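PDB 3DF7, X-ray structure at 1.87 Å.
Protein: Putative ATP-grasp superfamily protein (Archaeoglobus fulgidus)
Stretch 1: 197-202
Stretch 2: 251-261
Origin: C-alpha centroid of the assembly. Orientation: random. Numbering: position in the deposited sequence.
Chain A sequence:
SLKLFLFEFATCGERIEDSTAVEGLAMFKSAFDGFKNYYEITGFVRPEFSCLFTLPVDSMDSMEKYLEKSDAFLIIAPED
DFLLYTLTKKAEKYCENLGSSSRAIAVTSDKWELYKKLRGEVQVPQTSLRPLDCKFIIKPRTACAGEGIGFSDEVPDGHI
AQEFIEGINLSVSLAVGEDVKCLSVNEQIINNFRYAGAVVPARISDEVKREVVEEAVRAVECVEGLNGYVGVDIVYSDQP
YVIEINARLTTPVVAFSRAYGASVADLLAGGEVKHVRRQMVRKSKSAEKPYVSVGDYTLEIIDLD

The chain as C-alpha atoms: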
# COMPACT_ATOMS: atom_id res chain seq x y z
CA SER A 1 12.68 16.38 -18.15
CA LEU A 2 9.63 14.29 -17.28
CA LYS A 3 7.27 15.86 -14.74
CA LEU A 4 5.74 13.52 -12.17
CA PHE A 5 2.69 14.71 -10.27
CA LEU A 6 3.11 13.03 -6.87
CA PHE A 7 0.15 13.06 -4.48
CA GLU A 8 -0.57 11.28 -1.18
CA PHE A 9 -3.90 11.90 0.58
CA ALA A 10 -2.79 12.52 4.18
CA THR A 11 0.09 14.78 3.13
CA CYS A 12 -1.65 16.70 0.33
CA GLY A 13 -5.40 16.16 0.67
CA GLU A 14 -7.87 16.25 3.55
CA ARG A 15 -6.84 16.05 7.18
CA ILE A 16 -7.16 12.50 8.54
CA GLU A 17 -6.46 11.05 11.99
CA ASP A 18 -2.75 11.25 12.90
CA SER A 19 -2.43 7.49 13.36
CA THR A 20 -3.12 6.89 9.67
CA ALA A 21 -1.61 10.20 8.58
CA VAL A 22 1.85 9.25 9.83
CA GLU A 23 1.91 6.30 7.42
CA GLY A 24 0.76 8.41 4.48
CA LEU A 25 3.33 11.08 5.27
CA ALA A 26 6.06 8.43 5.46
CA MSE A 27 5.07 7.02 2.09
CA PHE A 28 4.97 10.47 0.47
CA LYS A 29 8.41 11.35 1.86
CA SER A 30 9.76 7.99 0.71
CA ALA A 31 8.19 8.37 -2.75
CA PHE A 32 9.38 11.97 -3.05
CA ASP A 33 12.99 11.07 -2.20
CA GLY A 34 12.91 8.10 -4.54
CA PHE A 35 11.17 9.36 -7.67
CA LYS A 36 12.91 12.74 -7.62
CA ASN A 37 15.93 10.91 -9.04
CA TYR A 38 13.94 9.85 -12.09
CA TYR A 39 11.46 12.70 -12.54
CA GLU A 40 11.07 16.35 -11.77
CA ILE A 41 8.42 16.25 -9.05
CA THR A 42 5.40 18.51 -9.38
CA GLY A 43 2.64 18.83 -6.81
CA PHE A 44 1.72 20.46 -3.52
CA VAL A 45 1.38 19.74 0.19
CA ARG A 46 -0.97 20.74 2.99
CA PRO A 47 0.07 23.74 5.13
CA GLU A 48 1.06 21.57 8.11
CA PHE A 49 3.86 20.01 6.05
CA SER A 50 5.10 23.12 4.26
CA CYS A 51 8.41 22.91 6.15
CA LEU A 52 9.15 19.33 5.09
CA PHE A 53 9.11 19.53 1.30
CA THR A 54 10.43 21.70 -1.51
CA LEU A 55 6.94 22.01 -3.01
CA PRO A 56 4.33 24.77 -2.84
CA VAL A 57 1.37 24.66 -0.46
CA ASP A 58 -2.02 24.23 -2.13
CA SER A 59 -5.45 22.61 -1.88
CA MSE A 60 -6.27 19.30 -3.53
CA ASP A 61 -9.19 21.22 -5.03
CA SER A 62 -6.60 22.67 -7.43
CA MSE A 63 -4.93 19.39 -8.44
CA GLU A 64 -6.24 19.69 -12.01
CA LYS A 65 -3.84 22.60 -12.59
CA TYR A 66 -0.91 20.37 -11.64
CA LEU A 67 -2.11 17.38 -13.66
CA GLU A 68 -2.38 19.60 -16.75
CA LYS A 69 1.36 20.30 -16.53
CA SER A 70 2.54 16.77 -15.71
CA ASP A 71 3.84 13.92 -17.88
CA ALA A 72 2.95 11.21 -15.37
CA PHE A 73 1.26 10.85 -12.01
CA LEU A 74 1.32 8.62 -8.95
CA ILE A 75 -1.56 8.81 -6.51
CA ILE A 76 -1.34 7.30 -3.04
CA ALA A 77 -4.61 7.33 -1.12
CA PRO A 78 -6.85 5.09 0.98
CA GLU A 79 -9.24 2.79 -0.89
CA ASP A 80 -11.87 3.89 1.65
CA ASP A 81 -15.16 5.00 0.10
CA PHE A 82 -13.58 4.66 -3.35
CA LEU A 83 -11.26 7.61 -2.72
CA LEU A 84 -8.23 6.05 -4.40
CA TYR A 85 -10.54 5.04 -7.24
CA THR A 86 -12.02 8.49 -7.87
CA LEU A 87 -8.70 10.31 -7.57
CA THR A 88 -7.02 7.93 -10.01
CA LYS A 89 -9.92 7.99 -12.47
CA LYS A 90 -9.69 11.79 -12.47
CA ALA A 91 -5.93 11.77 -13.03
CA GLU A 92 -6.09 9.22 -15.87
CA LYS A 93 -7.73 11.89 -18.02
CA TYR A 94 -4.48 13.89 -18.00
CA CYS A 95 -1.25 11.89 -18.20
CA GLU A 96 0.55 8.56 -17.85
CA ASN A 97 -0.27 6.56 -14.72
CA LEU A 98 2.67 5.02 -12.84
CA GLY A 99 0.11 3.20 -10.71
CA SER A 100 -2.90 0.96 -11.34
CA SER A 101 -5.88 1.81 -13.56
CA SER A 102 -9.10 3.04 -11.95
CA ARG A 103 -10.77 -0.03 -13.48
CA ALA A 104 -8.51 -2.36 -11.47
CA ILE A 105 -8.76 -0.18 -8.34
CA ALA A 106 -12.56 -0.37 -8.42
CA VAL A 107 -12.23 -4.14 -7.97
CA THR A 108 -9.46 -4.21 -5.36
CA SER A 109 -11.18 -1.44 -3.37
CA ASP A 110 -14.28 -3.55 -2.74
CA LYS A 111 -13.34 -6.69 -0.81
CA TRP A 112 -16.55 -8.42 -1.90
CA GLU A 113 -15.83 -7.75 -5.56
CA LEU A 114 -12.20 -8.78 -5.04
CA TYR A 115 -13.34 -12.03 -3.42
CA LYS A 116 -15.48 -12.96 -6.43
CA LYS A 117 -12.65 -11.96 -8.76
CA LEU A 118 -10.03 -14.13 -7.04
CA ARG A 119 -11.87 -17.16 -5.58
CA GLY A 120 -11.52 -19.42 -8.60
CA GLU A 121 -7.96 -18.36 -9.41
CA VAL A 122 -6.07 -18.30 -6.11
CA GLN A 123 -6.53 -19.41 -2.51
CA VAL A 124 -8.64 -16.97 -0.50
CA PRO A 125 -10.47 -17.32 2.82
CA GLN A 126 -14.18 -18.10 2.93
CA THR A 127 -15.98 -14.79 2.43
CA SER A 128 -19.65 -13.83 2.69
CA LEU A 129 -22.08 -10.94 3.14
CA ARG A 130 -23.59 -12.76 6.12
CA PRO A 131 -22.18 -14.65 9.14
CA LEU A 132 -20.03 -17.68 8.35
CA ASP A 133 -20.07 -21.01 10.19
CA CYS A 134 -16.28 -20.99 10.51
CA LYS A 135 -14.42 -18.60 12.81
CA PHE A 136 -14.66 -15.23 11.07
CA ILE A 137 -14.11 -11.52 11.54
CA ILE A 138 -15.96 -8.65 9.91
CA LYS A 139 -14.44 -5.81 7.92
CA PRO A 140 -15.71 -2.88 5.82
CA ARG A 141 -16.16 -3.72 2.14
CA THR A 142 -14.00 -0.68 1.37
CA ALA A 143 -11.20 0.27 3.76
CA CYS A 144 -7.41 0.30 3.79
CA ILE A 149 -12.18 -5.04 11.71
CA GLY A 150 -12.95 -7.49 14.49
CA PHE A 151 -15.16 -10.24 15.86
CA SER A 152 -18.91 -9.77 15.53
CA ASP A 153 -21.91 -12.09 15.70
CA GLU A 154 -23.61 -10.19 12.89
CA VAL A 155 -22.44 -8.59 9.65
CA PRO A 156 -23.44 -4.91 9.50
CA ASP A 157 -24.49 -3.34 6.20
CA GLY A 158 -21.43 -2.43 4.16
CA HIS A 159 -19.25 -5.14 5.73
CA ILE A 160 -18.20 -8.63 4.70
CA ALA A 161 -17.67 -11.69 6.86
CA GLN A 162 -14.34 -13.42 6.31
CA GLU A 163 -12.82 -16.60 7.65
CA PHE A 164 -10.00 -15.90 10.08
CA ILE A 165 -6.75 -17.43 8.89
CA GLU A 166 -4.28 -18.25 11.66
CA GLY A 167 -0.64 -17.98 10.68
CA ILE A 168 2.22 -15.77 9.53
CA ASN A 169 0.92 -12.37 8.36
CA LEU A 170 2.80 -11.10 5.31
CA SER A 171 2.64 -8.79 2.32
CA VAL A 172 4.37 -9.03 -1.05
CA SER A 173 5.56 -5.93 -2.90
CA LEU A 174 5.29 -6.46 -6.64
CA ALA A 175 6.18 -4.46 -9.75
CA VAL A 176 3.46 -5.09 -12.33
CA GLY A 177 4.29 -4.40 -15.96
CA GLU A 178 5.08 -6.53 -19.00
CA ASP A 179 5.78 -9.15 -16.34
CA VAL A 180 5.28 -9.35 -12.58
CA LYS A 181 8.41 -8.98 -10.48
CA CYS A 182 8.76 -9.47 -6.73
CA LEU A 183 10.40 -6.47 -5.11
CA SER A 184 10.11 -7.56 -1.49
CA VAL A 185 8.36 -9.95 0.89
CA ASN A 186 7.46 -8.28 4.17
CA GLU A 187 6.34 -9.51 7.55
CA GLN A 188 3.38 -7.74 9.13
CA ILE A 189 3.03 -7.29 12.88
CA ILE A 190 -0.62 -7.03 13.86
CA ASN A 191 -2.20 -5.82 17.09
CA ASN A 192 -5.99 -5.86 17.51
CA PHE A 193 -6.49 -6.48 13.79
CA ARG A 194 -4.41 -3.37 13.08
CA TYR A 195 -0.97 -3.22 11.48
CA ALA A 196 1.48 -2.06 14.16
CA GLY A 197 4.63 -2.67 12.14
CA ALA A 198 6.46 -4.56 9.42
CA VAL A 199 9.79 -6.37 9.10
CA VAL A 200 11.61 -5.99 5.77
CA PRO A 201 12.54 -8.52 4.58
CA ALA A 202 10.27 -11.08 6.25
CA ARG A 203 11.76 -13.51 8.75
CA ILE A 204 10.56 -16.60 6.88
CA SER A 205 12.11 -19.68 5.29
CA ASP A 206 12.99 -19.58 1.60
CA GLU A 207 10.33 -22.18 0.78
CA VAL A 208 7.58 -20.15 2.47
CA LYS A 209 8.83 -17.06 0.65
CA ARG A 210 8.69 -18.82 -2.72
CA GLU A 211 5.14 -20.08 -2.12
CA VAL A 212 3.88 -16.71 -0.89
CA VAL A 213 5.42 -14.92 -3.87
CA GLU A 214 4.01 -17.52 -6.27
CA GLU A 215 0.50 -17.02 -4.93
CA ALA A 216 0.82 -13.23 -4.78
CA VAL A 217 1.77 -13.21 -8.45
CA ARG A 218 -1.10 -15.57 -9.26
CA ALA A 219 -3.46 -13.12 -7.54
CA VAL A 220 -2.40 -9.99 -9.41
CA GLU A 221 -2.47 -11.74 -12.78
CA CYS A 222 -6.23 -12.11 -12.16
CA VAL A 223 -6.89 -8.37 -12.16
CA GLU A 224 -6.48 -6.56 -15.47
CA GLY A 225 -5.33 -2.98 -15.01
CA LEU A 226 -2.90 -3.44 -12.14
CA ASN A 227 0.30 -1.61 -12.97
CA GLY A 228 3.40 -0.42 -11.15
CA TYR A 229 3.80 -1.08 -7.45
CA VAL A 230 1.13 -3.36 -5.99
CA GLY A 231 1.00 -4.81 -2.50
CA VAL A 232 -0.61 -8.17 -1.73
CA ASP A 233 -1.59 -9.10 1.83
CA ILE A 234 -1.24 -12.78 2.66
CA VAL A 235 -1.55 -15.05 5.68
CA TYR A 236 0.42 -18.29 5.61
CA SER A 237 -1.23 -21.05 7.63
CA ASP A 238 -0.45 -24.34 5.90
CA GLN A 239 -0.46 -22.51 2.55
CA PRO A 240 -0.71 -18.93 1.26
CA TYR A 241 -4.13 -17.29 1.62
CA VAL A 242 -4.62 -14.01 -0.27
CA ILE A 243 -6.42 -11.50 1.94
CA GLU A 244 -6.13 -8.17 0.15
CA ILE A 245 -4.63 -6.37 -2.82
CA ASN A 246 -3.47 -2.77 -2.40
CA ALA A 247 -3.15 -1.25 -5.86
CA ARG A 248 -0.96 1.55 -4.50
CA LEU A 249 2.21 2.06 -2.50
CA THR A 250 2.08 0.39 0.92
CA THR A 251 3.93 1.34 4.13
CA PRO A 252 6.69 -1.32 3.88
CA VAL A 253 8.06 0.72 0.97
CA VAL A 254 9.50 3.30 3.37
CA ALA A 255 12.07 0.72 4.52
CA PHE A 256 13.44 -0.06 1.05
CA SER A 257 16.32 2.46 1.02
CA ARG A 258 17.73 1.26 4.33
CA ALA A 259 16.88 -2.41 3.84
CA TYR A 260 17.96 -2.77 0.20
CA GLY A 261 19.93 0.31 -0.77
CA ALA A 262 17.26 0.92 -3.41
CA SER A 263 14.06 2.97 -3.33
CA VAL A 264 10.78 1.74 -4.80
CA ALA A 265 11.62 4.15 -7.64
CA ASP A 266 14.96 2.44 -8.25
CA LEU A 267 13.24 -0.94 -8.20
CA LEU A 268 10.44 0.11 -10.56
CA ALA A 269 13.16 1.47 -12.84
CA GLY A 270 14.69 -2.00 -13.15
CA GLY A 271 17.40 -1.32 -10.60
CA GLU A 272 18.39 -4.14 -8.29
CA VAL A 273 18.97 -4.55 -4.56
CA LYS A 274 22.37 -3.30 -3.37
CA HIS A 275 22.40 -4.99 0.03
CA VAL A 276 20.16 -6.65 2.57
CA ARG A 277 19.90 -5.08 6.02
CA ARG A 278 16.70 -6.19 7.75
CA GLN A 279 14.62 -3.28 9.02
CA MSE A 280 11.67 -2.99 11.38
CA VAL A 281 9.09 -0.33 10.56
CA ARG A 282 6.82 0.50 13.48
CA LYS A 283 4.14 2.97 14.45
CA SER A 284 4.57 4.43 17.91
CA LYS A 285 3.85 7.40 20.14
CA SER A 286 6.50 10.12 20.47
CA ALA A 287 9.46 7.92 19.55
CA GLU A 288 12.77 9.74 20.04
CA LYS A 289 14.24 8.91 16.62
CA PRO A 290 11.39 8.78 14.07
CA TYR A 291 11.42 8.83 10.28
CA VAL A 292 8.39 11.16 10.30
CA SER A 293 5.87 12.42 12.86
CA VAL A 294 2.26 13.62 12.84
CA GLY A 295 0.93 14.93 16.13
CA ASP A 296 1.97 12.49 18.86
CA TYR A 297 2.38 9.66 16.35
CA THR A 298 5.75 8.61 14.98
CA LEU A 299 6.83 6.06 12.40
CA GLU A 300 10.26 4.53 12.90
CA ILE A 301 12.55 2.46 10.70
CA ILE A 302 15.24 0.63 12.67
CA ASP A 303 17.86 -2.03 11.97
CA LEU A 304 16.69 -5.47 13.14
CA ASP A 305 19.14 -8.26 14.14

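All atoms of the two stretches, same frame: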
# COMPACT_ATOMS: atom_id res chain seq x y z
N GLY A 197 3.29 -2.76 12.70
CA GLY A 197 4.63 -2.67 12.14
C GLY A 197 4.89 -3.70 11.08
O GLY A 197 4.05 -4.55 10.81
N ALA A 198 6.07 -3.61 10.46
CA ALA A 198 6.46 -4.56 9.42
C ALA A 198 7.95 -4.83 9.56
O ALA A 198 8.69 -4.02 10.13
CB ALA A 198 6.16 -3.99 8.03
N VAL A 199 8.38 -5.98 9.07
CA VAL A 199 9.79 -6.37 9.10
C VAL A 199 10.16 -6.62 7.64
O VAL A 199 9.53 -7.44 6.97
CB VAL A 199 10.00 -7.64 9.94
CG1 VAL A 199 11.46 -8.03 9.95
CG2 VAL A 199 9.51 -7.40 11.37
N VAL A 200 11.16 -5.89 7.16
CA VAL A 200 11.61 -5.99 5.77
C VAL A 200 13.10 -6.34 5.69
O VAL A 200 13.94 -5.56 6.13
CB VAL A 200 11.39 -4.63 5.05
CG1 VAL A 200 11.77 -4.74 3.58
CG2 VAL A 200 9.94 -4.18 5.20
N PRO A 201 13.45 -7.51 5.13
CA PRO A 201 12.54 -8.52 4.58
C PRO A 201 11.96 -9.42 5.66
O PRO A 201 12.43 -9.43 6.80
CB PRO A 201 13.44 -9.29 3.61
CG PRO A 201 14.74 -9.30 4.34
CD PRO A 201 14.85 -7.86 4.84
N ALA A 202 10.94 -10.19 5.30
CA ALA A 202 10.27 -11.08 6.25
C ALA A 202 11.21 -12.13 6.82
O ALA A 202 12.13 -12.60 6.15
CB ALA A 202 9.08 -11.76 5.57
N THR A 251 2.94 0.91 3.14
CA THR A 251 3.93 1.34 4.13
C THR A 251 5.31 0.67 4.12
O THR A 251 6.33 1.35 4.31
CB THR A 251 3.33 1.27 5.55
OG1 THR A 251 2.07 1.95 5.56
CG2 THR A 251 4.26 1.94 6.56
N PRO A 252 5.38 -0.65 3.89
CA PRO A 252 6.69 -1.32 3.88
C PRO A 252 7.71 -0.69 2.92
O PRO A 252 8.92 -0.88 3.06
CB PRO A 252 6.33 -2.75 3.49
CG PRO A 252 4.97 -2.94 4.11
CD PRO A 252 4.29 -1.63 3.74
N VAL A 253 7.20 0.06 1.94
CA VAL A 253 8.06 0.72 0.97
C VAL A 253 9.04 1.71 1.61
O VAL A 253 10.14 1.92 1.10
CB VAL A 253 7.22 1.47 -0.10
CG1 VAL A 253 6.65 2.77 0.48
CG2 VAL A 253 8.07 1.75 -1.31
N VAL A 254 8.64 2.32 2.72
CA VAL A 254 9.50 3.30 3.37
C VAL A 254 10.82 2.69 3.83
O VAL A 254 11.82 3.40 3.97
CB VAL A 254 8.80 3.96 4.59
CG1 VAL A 254 7.46 4.55 4.16
CG2 VAL A 254 8.61 2.96 5.72
N ALA A 255 10.85 1.39 4.06
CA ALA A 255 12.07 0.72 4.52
C ALA A 255 13.03 0.30 3.41
O ALA A 255 14.16 -0.09 3.69
CB ALA A 255 11.70 -0.49 5.37
N PHE A 256 12.59 0.38 2.15
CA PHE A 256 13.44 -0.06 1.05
C PHE A 256 14.85 0.53 0.96
O PHE A 256 15.81 -0.21 0.77
CB PHE A 256 12.70 0.13 -0.28
CG PHE A 256 11.53 -0.83 -0.47
CD1 PHE A 256 11.12 -1.68 0.55
CD2 PHE A 256 10.85 -0.87 -1.69
CE1 PHE A 256 10.05 -2.56 0.36
CE2 PHE A 256 9.78 -1.75 -1.89
CZ PHE A 256 9.38 -2.59 -0.86
N SER A 257 14.99 1.85 1.10
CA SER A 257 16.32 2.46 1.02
C SER A 257 17.30 1.88 2.03
O SER A 257 18.42 1.51 1.68
CB SER A 257 16.24 3.97 1.20
OG SER A 257 15.68 4.58 0.05
N ARG A 258 16.88 1.80 3.29
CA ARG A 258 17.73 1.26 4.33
C ARG A 258 17.91 -0.25 4.19
O ARG A 258 19.03 -0.75 4.27
CB ARG A 258 17.16 1.59 5.72
CG ARG A 258 17.38 3.05 6.14
CD ARG A 258 16.54 3.41 7.36
NE ARG A 258 16.87 2.59 8.52
CZ ARG A 258 17.68 2.97 9.50
NH1 ARG A 258 18.27 4.16 9.47
NH2 ARG A 258 17.92 2.14 10.51
N ALA A 259 16.81 -0.96 3.97
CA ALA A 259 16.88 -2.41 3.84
C ALA A 259 17.60 -2.93 2.60
O ALA A 259 18.36 -3.90 2.68
CB ALA A 259 15.48 -3.00 3.89
N TYR A 260 17.38 -2.29 1.45
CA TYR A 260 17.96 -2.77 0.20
C TYR A 260 18.93 -1.86 -0.53
O TYR A 260 19.57 -2.30 -1.50
CB TYR A 260 16.83 -3.14 -0.76
CG TYR A 260 15.83 -4.11 -0.18
CD1 TYR A 260 16.24 -5.33 0.36
CD2 TYR A 260 14.46 -3.83 -0.19
CE1 TYR A 260 15.32 -6.24 0.87
CE2 TYR A 260 13.53 -4.73 0.32
CZ TYR A 260 13.97 -5.94 0.84
OH TYR A 260 13.06 -6.85 1.34
N GLY A 261 19.05 -0.62 -0.09
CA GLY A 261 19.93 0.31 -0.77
C GLY A 261 19.31 0.73 -2.09
O GLY A 261 20.00 1.20 -2.99

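The contact between 197-202 and 251-261 is a small, largely apolar packing of a strand end against a helical segment, with no hydrogen bond between them and a single valine at its centre. It illustrates a general principle: where a strand lies against a helix, alternate strand residues supply the contact. Here the axes of strand 197-200 and helix 256-260 come within 10.0 Å, their N-to-C directions 35° apart. Ala259, with its short side chain, is the residue of that helix whose CA lies nearest Val200 CA, at 6.7 Å. The alternation is plain in the strand, where Ala198 and Val200 point their CA-to-CB bonds toward the other stretch and Val199 points away.

The helical segment bonds its own backbone locally; no such bond lies within 197-202. Ala255 N donates to Pro252 O (3.1 Å), and Ala259 N to Ala255 O (2.8 Å), and across the interface there is only close packing, with no hydrogen bond.

Val200, with chi1 in the t well, spreads its methyls over several partners. CG2 lies 4.2 Å from Pro252 CB and 4.1 Å from Ala255 CB, while CG1 reaches Ala259 CB at 4.1 Å and Phe256 CE1 at 4.3 Å. The alanines offer only a methyl each, and Ala259 CB also sits 3.7 Å from the carbonyl Val200 O. At the start of the contact, Ala198 CB meets Pro252 CG at 4.2 Å, a lighter pairing of methyl and ring.

Aromatic side chains extend the surface. The CA-to-CB bond of Phe256 points away, yet its ring end returns to Val200. Tyr260 likewise brings its ring end nearer, placing CE2 3.7 Å from Val200 CG1 and CE1 4.3 Å from Pro201 CD, beyond the cis peptide bond that precedes Pro201. Tyr260 OH approaches Pro201 CB at 3.4 Å, but its hydrogen bonding is satisfied elsewhere in the structure. Together the two stretches bury 276 Å².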